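Local coordinates for N-carbamoylsarcosine amidase related protein (Thermoplasma acidophilum, PDB 3EEF) that probably hydrolyses N-carbamoylsarcosine as a zinc-binding amidase of the isochorismatase-like cysteine hydrolase family, at residues T112-G117 / R137-E142; V141-A146 / K166-I171. One frame throughout, in Å; residues are numbered along the deposited sequence.

Interaction 1. Residues T112-G117 / R137-E142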
ATOM      1  N   THR A 112      -8.659   9.282 -15.018  1.00 38.94           N
ATOM      2  CA  THR A 112      -7.560   9.519 -15.926  1.00 37.98           C
ATOM      3  C   THR A 112      -6.598  10.480 -15.267  1.00 39.04           C
ATOM      4  O   THR A 112      -7.032  11.508 -14.711  1.00 38.63           O
ATOM      5  CB  THR A 112      -8.054  10.145 -17.226  1.00 42.40           C
ATOM      6  OG1 THR A 112      -9.060   9.304 -17.788  1.00 44.40           O
ATOM      7  CG2 THR A 112      -6.897  10.316 -18.266  1.00 38.70           C
ATOM      8  N   VAL A 113      -5.306  10.162 -15.316  1.00 36.53           N
ATOM      9  CA  VAL A 113      -4.298  11.098 -14.834  1.00 37.25           C
ATOM     10  C   VAL A 113      -3.597  11.716 -15.998  1.00 36.78           C
ATOM     11  O   VAL A 113      -3.253  11.038 -16.970  1.00 38.07           O
ATOM     12  CB  VAL A 113      -3.245  10.431 -13.879  1.00 38.37           C
ATOM     13  CG1 VAL A 113      -3.927  10.052 -12.541  1.00 33.64           C
ATOM     14  CG2 VAL A 113      -2.581   9.247 -14.532  1.00 35.00           C
ATOM     15  N   VAL A 114      -3.426  13.020 -15.933  1.00 36.68           N
ATOM     16  CA  VAL A 114      -2.599  13.709 -16.934  1.00 37.07           C
ATOM     17  C   VAL A 114      -1.310  14.073 -16.273  1.00 35.83           C
ATOM     18  O   VAL A 114      -1.315  14.729 -15.234  1.00 37.72           O
ATOM     19  CB  VAL A 114      -3.269  14.979 -17.460  1.00 39.15           C
ATOM     20  CG1 VAL A 114      -2.385  15.615 -18.526  1.00 31.83           C
ATOM     21  CG2 VAL A 114      -4.641  14.630 -18.012  1.00 36.27           C
ATOM     22  N   LEU A 115      -0.211  13.627 -16.857  1.00 38.73           N
ATOM     23  CA  LEU A 115       1.117  13.718 -16.218  1.00 40.50           C
ATOM     24  C   LEU A 115       2.023  14.734 -16.913  1.00 41.29           C
ATOM     25  O   LEU A 115       2.218  14.678 -18.112  1.00 40.42           O
ATOM     26  CB  LEU A 115       1.812  12.352 -16.265  1.00 38.65           C
ATOM     27  CG  LEU A 115       1.136  11.196 -15.567  1.00 39.34           C
ATOM     28  CD1 LEU A 115       1.945   9.904 -15.770  1.00 35.07           C
ATOM     29  CD2 LEU A 115       0.979  11.518 -14.082  1.00 39.46           C
ATOM     30  N   ILE A 116       2.565  15.664 -16.151  1.00 42.25           N
ATOM     31  CA  ILE A 116       3.603  16.535 -16.640  1.00 40.27           C
ATOM     32  C   ILE A 116       4.701  16.658 -15.581  1.00 40.81           C
ATOM     33  O   ILE A 116       4.480  16.320 -14.399  1.00 42.15           O
ATOM     34  CB  ILE A 116       3.020  17.927 -16.987  1.00 44.57           C
ATOM     35  CG1 ILE A 116       2.601  18.699 -15.741  1.00 41.32           C
ATOM     36  CG2 ILE A 116       1.823  17.786 -17.942  1.00 40.18           C
ATOM     37  CD1 ILE A 116       2.076  20.108 -16.066  1.00 45.34           C
ATOM     38  N   GLY A 117       5.880  17.121 -16.002  1.00 38.43           N
ATOM     39  CA  GLY A 117       6.985  17.435 -15.078  1.00 34.20           C
ATOM     40  C   GLY A 117       8.257  16.630 -15.309  1.00 35.03           C
ATOM     41  O   GLY A 117       8.514  16.157 -16.406  1.00 34.97           O
ATOM     42  N   ARG A 137      -6.514   5.614 -16.398  1.00 42.44           N
ATOM     43  CA  ARG A 137      -5.958   5.845 -17.745  1.00 42.16           C
ATOM     44  C   ARG A 137      -4.918   6.939 -17.637  1.00 41.80           C
ATOM     45  O   ARG A 137      -4.949   7.757 -16.701  1.00 39.74           O
ATOM     46  CB  ARG A 137      -7.022   6.259 -18.760  1.00 44.37           C
ATOM     47  CG  ARG A 137      -8.102   5.205 -19.015  1.00 47.00           C
ATOM     48  CD  ARG A 137      -7.572   3.957 -19.757  1.00 51.43           C
ATOM     49  NE  ARG A 137      -6.823   4.272 -20.987  1.00 56.15           N
ATOM     50  CZ  ARG A 137      -7.338   4.794 -22.118  1.00 67.12           C
ATOM     51  NH1 ARG A 137      -8.636   5.093 -22.215  1.00 67.83           N
ATOM     52  NH2 ARG A 137      -6.542   5.022 -23.176  1.00 64.13           N
ATOM     53  N   ILE A 138      -3.986   6.944 -18.597  1.00 41.20           N
ATOM     54  CA  ILE A 138      -2.828   7.805 -18.523  1.00 36.64           C
ATOM     55  C   ILE A 138      -2.638   8.652 -19.774  1.00 36.42           C
ATOM     56  O   ILE A 138      -2.665   8.130 -20.887  1.00 38.31           O
ATOM     57  CB  ILE A 138      -1.534   6.990 -18.302  1.00 37.64           C
ATOM     58  CG1 ILE A 138      -1.630   6.151 -16.996  1.00 44.16           C
ATOM     59  CG2 ILE A 138      -0.309   7.951 -18.280  1.00 28.00           C
ATOM     60  CD1 ILE A 138      -0.649   4.928 -16.863  1.00 30.32           C
ATOM     61  N   ILE A 139      -2.397   9.947 -19.570  1.00 32.39           N
ATOM     62  CA  ILE A 139      -2.066  10.873 -20.620  1.00 36.58           C
ATOM     63  C   ILE A 139      -0.806  11.574 -20.182  1.00 37.92           C
ATOM     64  O   ILE A 139      -0.677  11.933 -19.011  1.00 38.37           O
ATOM     65  CB  ILE A 139      -3.202  11.947 -20.799  1.00 37.64           C
ATOM     66  CG1 ILE A 139      -4.510  11.261 -21.235  1.00 41.90           C
ATOM     67  CG2 ILE A 139      -2.788  13.066 -21.781  1.00 37.23           C
ATOM     68  CD1 ILE A 139      -5.715  12.222 -21.325  1.00 43.82           C
ATOM     69  N   VAL A 140       0.118  11.758 -21.117  1.00 39.08           N
ATOM     70  CA  VAL A 140       1.344  12.501 -20.893  1.00 39.48           C
ATOM     71  C   VAL A 140       1.464  13.668 -21.886  1.00 40.68           C
ATOM     72  O   VAL A 140       1.246  13.497 -23.067  1.00 41.36           O
ATOM     73  CB  VAL A 140       2.553  11.573 -21.060  1.00 41.46           C
ATOM     74  CG1 VAL A 140       3.844  12.295 -20.649  1.00 34.31           C
ATOM     75  CG2 VAL A 140       2.356  10.326 -20.239  1.00 36.25           C
ATOM     76  N   VAL A 141       1.780  14.859 -21.392  1.00 43.05           N
ATOM     77  CA  VAL A 141       1.954  16.038 -22.233  1.00 41.61           C
ATOM     78  C   VAL A 141       3.416  16.191 -22.632  1.00 40.59           C
ATOM     79  O   VAL A 141       4.173  16.805 -21.907  1.00 40.23           O
ATOM     80  CB  VAL A 141       1.454  17.286 -21.498  1.00 44.90           C
ATOM     81  CG1 VAL A 141       1.517  18.538 -22.394  1.00 41.27           C
ATOM     82  CG2 VAL A 141       0.039  17.028 -21.007  1.00 41.11           C
ATOM     83  N   GLU A 142       3.788  15.635 -23.791  1.00 42.39           N
ATOM     84  CA  GLU A 142       5.186  15.490 -24.200  1.00 45.12           C
ATOM     85  C   GLU A 142       6.052  16.736 -24.013  1.00 46.39           C
ATOM     86  O   GLU A 142       7.156  16.636 -23.490  1.00 47.95           O
ATOM     87  CB  GLU A 142       5.311  14.974 -25.643  1.00 45.87           C
ATOM     88  CG  GLU A 142       4.710  15.871 -26.732  1.00 54.16           C
ATOM     89  CD  GLU A 142       4.840  15.300 -28.168  1.00 58.97           C
ATOM     90  OE1 GLU A 142       5.508  14.269 -28.397  1.00 58.02           O
ATOM     91  OE2 GLU A 142       4.251  15.900 -29.088  1.00 67.15           O
TER
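Thr112 to Ile116 and Arg137 to Val141 are neighbouring parallel strands of the central sheet of the isochorismatase-like alpha/beta fold, joined as a beta-alpha-beta unit through helix 123-133. Their short axes come within 4.7 Å at an angle of 24°, the usual twist of such a sheet. The backbone ladder alternates from one strand to the other. Val113 N donates to Arg137 O at 2.8 Å, Ile139 N to Val113 O, and Leu115 N to Ile139 O. The last rung, Val141 N to Leu115 O, is weak at 3.3 Å. Ile139 O also takes a CA-H...O contact from Val114 CA.

On the face that holds Thr112, Val114 and Ile139, Thr112 turns CG2 anti to its backbone N (OG1 chi1 -56°), and this methyl meets Ile139 CD1 at 3.8 Å. Val114 divides its two methyls: CG1 reaches Val141 CG2 at 3.7 Å, while CG2 touches Ile139 CB. Further along, Ile116 CG2 packs beside Val141 CB at 3.6 Å, the two side chains pointing the same way. On the other face, Leu115 CD1 crosses to Ile138 CG2 at 3.9 Å, and Val113 CG2 lies alongside Ile138 CG1.

Helix 123-133 covers this second face, with Ala131 against Val113 and Ile138, and Thr127 and Ala128 against Leu115. Strand 3-8 continues the sheet beyond 112-116 through backbone hydrogen bonds of Thr112, Val114 and Ile116 with Ala4, Val6 and Val8, while strand 164-166 flanks 137-141, where Thr164 and Lys166 touch Ile139.

Interaction 2. Residues V141-A146 / K166-I171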
ATOM      1  N   VAL A 141       1.780  14.859 -21.392  1.00 43.05           N
ATOM      2  CA  VAL A 141       1.954  16.038 -22.233  1.00 41.61           C
ATOM      3  C   VAL A 141       3.416  16.191 -22.632  1.00 40.59           C
ATOM      4  O   VAL A 141       4.173  16.805 -21.907  1.00 40.23           O
ATOM      5  CB  VAL A 141       1.454  17.286 -21.498  1.00 44.90           C
ATOM      6  CG1 VAL A 141       1.517  18.538 -22.394  1.00 41.27           C
ATOM      7  CG2 VAL A 141       0.039  17.028 -21.007  1.00 41.11           C
ATOM      8  N   GLU A 142       3.788  15.635 -23.791  1.00 42.39           N
ATOM      9  CA  GLU A 142       5.186  15.490 -24.200  1.00 45.12           C
ATOM     10  C   GLU A 142       6.052  16.736 -24.013  1.00 46.39           C
ATOM     11  O   GLU A 142       7.156  16.636 -23.490  1.00 47.95           O
ATOM     12  CB  GLU A 142       5.311  14.974 -25.643  1.00 45.87           C
ATOM     13  CG  GLU A 142       4.710  15.871 -26.732  1.00 54.16           C
ATOM     14  CD  GLU A 142       4.840  15.300 -28.168  1.00 58.97           C
ATOM     15  OE1 GLU A 142       5.508  14.269 -28.397  1.00 58.02           O
ATOM     16  OE2 GLU A 142       4.251  15.900 -29.088  1.00 67.15           O
ATOM     17  N   ASP A 143       5.529  17.898 -24.386  1.00 45.08           N
ATOM     18  CA  ASP A 143       6.293  19.142 -24.344  1.00 48.30           C
ATOM     19  C   ASP A 143       6.374  19.692 -22.955  1.00 47.26           C
ATOM     20  O   ASP A 143       7.143  20.626 -22.692  1.00 48.75           O
ATOM     21  CB  ASP A 143       5.751  20.221 -25.321  1.00 48.40           C
ATOM     22  CG  ASP A 143       4.296  20.548 -25.099  1.00 51.98           C
ATOM     23  OD1 ASP A 143       3.502  19.633 -24.775  1.00 60.04           O
ATOM     24  OD2 ASP A 143       3.943  21.733 -25.251  1.00 55.77           O
ATOM     25  N   ALA A 144       5.591  19.116 -22.062  1.00 45.47           N
ATOM     26  CA  ALA A 144       5.655  19.503 -20.671  1.00 45.62           C
ATOM     27  C   ALA A 144       6.402  18.454 -19.843  1.00 46.26           C
ATOM     28  O   ALA A 144       6.408  18.515 -18.631  1.00 47.03           O
ATOM     29  CB  ALA A 144       4.264  19.750 -20.131  1.00 45.80           C
ATOM     30  N   VAL A 145       7.073  17.520 -20.508  1.00 47.57           N
ATOM     31  CA  VAL A 145       7.919  16.531 -19.823  1.00 48.81           C
ATOM     32  C   VAL A 145       9.324  16.553 -20.422  1.00 49.76           C
ATOM     33  O   VAL A 145       9.481  16.636 -21.633  1.00 47.70           O
ATOM     34  CB  VAL A 145       7.299  15.136 -19.926  1.00 49.30           C
ATOM     35  CG1 VAL A 145       8.236  14.053 -19.427  1.00 53.82           C
ATOM     36  CG2 VAL A 145       6.008  15.106 -19.135  1.00 46.33           C
ATOM     37  N   ALA A 146      10.340  16.456 -19.570  1.00 52.19           N
ATOM     38  CA  ALA A 146      11.740  16.408 -20.037  1.00 54.23           C
ATOM     39  C   ALA A 146      12.334  15.036 -19.879  1.00 55.49           C
ATOM     40  O   ALA A 146      12.231  14.477 -18.802  1.00 55.63           O
ATOM     41  CB  ALA A 146      12.568  17.379 -19.235  1.00 55.05           C
ATOM     42  N   LYS A 166      -0.002  13.707 -25.713  1.00 51.29           N
ATOM     43  CA  LYS A 166      -0.606  14.924 -26.233  1.00 51.20           C
ATOM     44  C   LYS A 166       0.391  16.062 -26.161  1.00 52.81           C
ATOM     45  O   LYS A 166       1.426  15.923 -25.514  1.00 54.23           O
ATOM     46  CB  LYS A 166      -1.843  15.299 -25.408  1.00 51.33           C
ATOM     47  CG  LYS A 166      -3.028  14.333 -25.550  1.00 55.69           C
ATOM     48  CD  LYS A 166      -3.540  14.253 -26.985  1.00 64.01           C
ATOM     49  CE  LYS A 166      -4.955  13.675 -27.057  1.00 70.92           C
ATOM     50  NZ  LYS A 166      -5.278  13.202 -28.441  1.00 76.45           N
ATOM     51  N   ARG A 167       0.067  17.185 -26.804  1.00 52.19           N
ATOM     52  CA  ARG A 167       0.854  18.404 -26.678  1.00 52.82           C
ATOM     53  C   ARG A 167       0.093  19.421 -25.849  1.00 50.42           C
ATOM     54  O   ARG A 167      -1.132  19.343 -25.715  1.00 45.71           O
ATOM     55  CB  ARG A 167       1.211  18.982 -28.043  1.00 54.08           C
ATOM     56  CG  ARG A 167       1.707  17.932 -29.017  1.00 61.44           C
ATOM     57  CD  ARG A 167       2.441  18.524 -30.201  1.00 66.29           C
ATOM     58  NE  ARG A 167       3.871  18.652 -29.923  1.00 72.12           N
ATOM     59  CZ  ARG A 167       4.486  19.756 -29.499  1.00 73.34           C
ATOM     60  NH1 ARG A 167       3.821  20.892 -29.290  1.00 80.49           N
ATOM     61  NH2 ARG A 167       5.796  19.722 -29.293  1.00 71.09           N
ATOM     62  N   SER A 168       0.831  20.363 -25.261  1.00 49.83           N
ATOM     63  CA  SER A 168       0.222  21.312 -24.340  1.00 53.21           C
ATOM     64  C   SER A 168      -0.892  22.094 -25.033  1.00 56.42           C
ATOM     65  O   SER A 168      -1.925  22.344 -24.429  1.00 54.56           O
ATOM     66  CB  SER A 168       1.254  22.256 -23.719  1.00 52.68           C
ATOM     67  OG  SER A 168       2.064  22.876 -24.687  1.00 54.60           O
ATOM     68  N   ASP A 169      -0.698  22.417 -26.315  1.00 60.47           N
ATOM     69  CA  ASP A 169      -1.698  23.183 -27.082  1.00 64.05           C
ATOM     70  C   ASP A 169      -2.976  22.414 -27.440  1.00 63.86           C
ATOM     71  O   ASP A 169      -3.902  23.020 -27.971  1.00 65.91           O
ATOM     72  CB  ASP A 169      -1.078  23.852 -28.339  1.00 63.98           C
ATOM     73  CG  ASP A 169      -0.457  22.852 -29.318  1.00 70.26           C
ATOM     74  OD1 ASP A 169      -0.932  21.699 -29.424  1.00 79.21           O
ATOM     75  OD2 ASP A 169       0.525  23.231 -29.990  1.00 84.68           O
ATOM     76  N   GLU A 170      -3.024  21.106 -27.169  1.00 63.04           N
ATOM     77  CA  GLU A 170      -4.257  20.316 -27.302  1.00 63.41           C
ATOM     78  C   GLU A 170      -5.028  20.206 -25.954  1.00 65.39           C
ATOM     79  O   GLU A 170      -4.444  20.293 -24.873  1.00 66.05           O
ATOM     80  CB  GLU A 170      -3.932  18.932 -27.850  1.00 62.61           C
ATOM     81  CG  GLU A 170      -3.075  18.925 -29.111  1.00 64.41           C
ATOM     82  CD  GLU A 170      -2.590  17.524 -29.481  1.00 72.39           C
ATOM     83  OE1 GLU A 170      -1.648  17.021 -28.845  1.00 68.84           O
ATOM     84  OE2 GLU A 170      -3.146  16.919 -30.417  1.00 77.16           O
ATOM     85  N   ILE A 171      -6.347  20.053 -26.027  1.00 68.03           N
ATOM     86  CA  ILE A 171      -7.194  19.903 -24.817  1.00 71.61           C
ATOM     87  C   ILE A 171      -8.543  19.214 -25.143  1.00 72.87           C
ATOM     88  O   ILE A 171      -9.392  19.739 -25.889  1.00 73.09           O
ATOM     89  CB  ILE A 171      -7.456  21.254 -24.015  1.00 71.82           C
ATOM     90  CG1 ILE A 171      -8.301  22.275 -24.831  1.00 71.25           C
ATOM     91  CG2 ILE A 171      -6.156  21.870 -23.526  1.00 68.18           C
ATOM     92  CD1 ILE A 171      -9.809  22.184 -24.582  1.00 61.71           C
TER
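Glu142 and Arg167 form the salt bridge of this contact, Glu142 OE2 lying 2.9 Å from Arg167 NE. As a hydrogen bond it is weak, with an angle of 128° at the hydrogen. The carboxylate and guanidinium planes stand 65° apart, and the oxygen approaches the guanidinium obliquely. Glu142 CG sits between its own N and carbonyl carbon, and the chain runs extended from there, which carries the carboxylate to Arg167; Lys154 holds the other oxygen, OE1, in a second salt bridge. Asp143 CG lies over one face of the same guanidinium, where its carboxylate may add to the negative field.

Two backbone N-H groups donate across the contact. Glu142 N donates a hydrogen bond to Lys166 O at 2.9 Å, nearly in line with the carbonyl. Ser168 N donates to Asp143 OD1 at 2.8 Å, on the syn side and 17° out of the carboxylate plane. Within 166-171, Glu170 OE1 turns its anti lone pair to Arg167 N at 2.7 Å, across the type I turn Arg167-Glu170.

At the outermost strand of the sheet within this chain, Val141 and Lys166 make a parallel bridge between strands 137-141 and 164-166, and both segments then leave the sheet in turns. Two overlapping type I turns, Val141-Ala144 and Glu142-Val145, carry 141-146 round.

Van der Waals packing comes from Val141 CG1, anti to its backbone N, which rests against the Ser168 backbone, 3.5 Å from Ser168 N, and reaches its CB. Pro30 of helix 22-40 lies against both Asp143 and Ser168.

Of the segments joined here, strand 112-116 comes first and runs up to Gly117. The chain then passes through helix 123-133 and returns as strand 137-141, so interaction 1 closes that crossover. Interaction 2 begins on the stretch where interaction 1 ends, sharing Val141 and Glu142, and closes the next loop, through helix 153-161 and strand 164-166. The two loops follow in series, overlapping at the shared residues. Probable hydrogen bonds join the contacts directly: Val140 O with Lys166 N, and Gly117 N with Ala144 O. Together they tie the middle of the sheet to strand 164-166, the outermost in this chain, and to the turns beyond the strand ends.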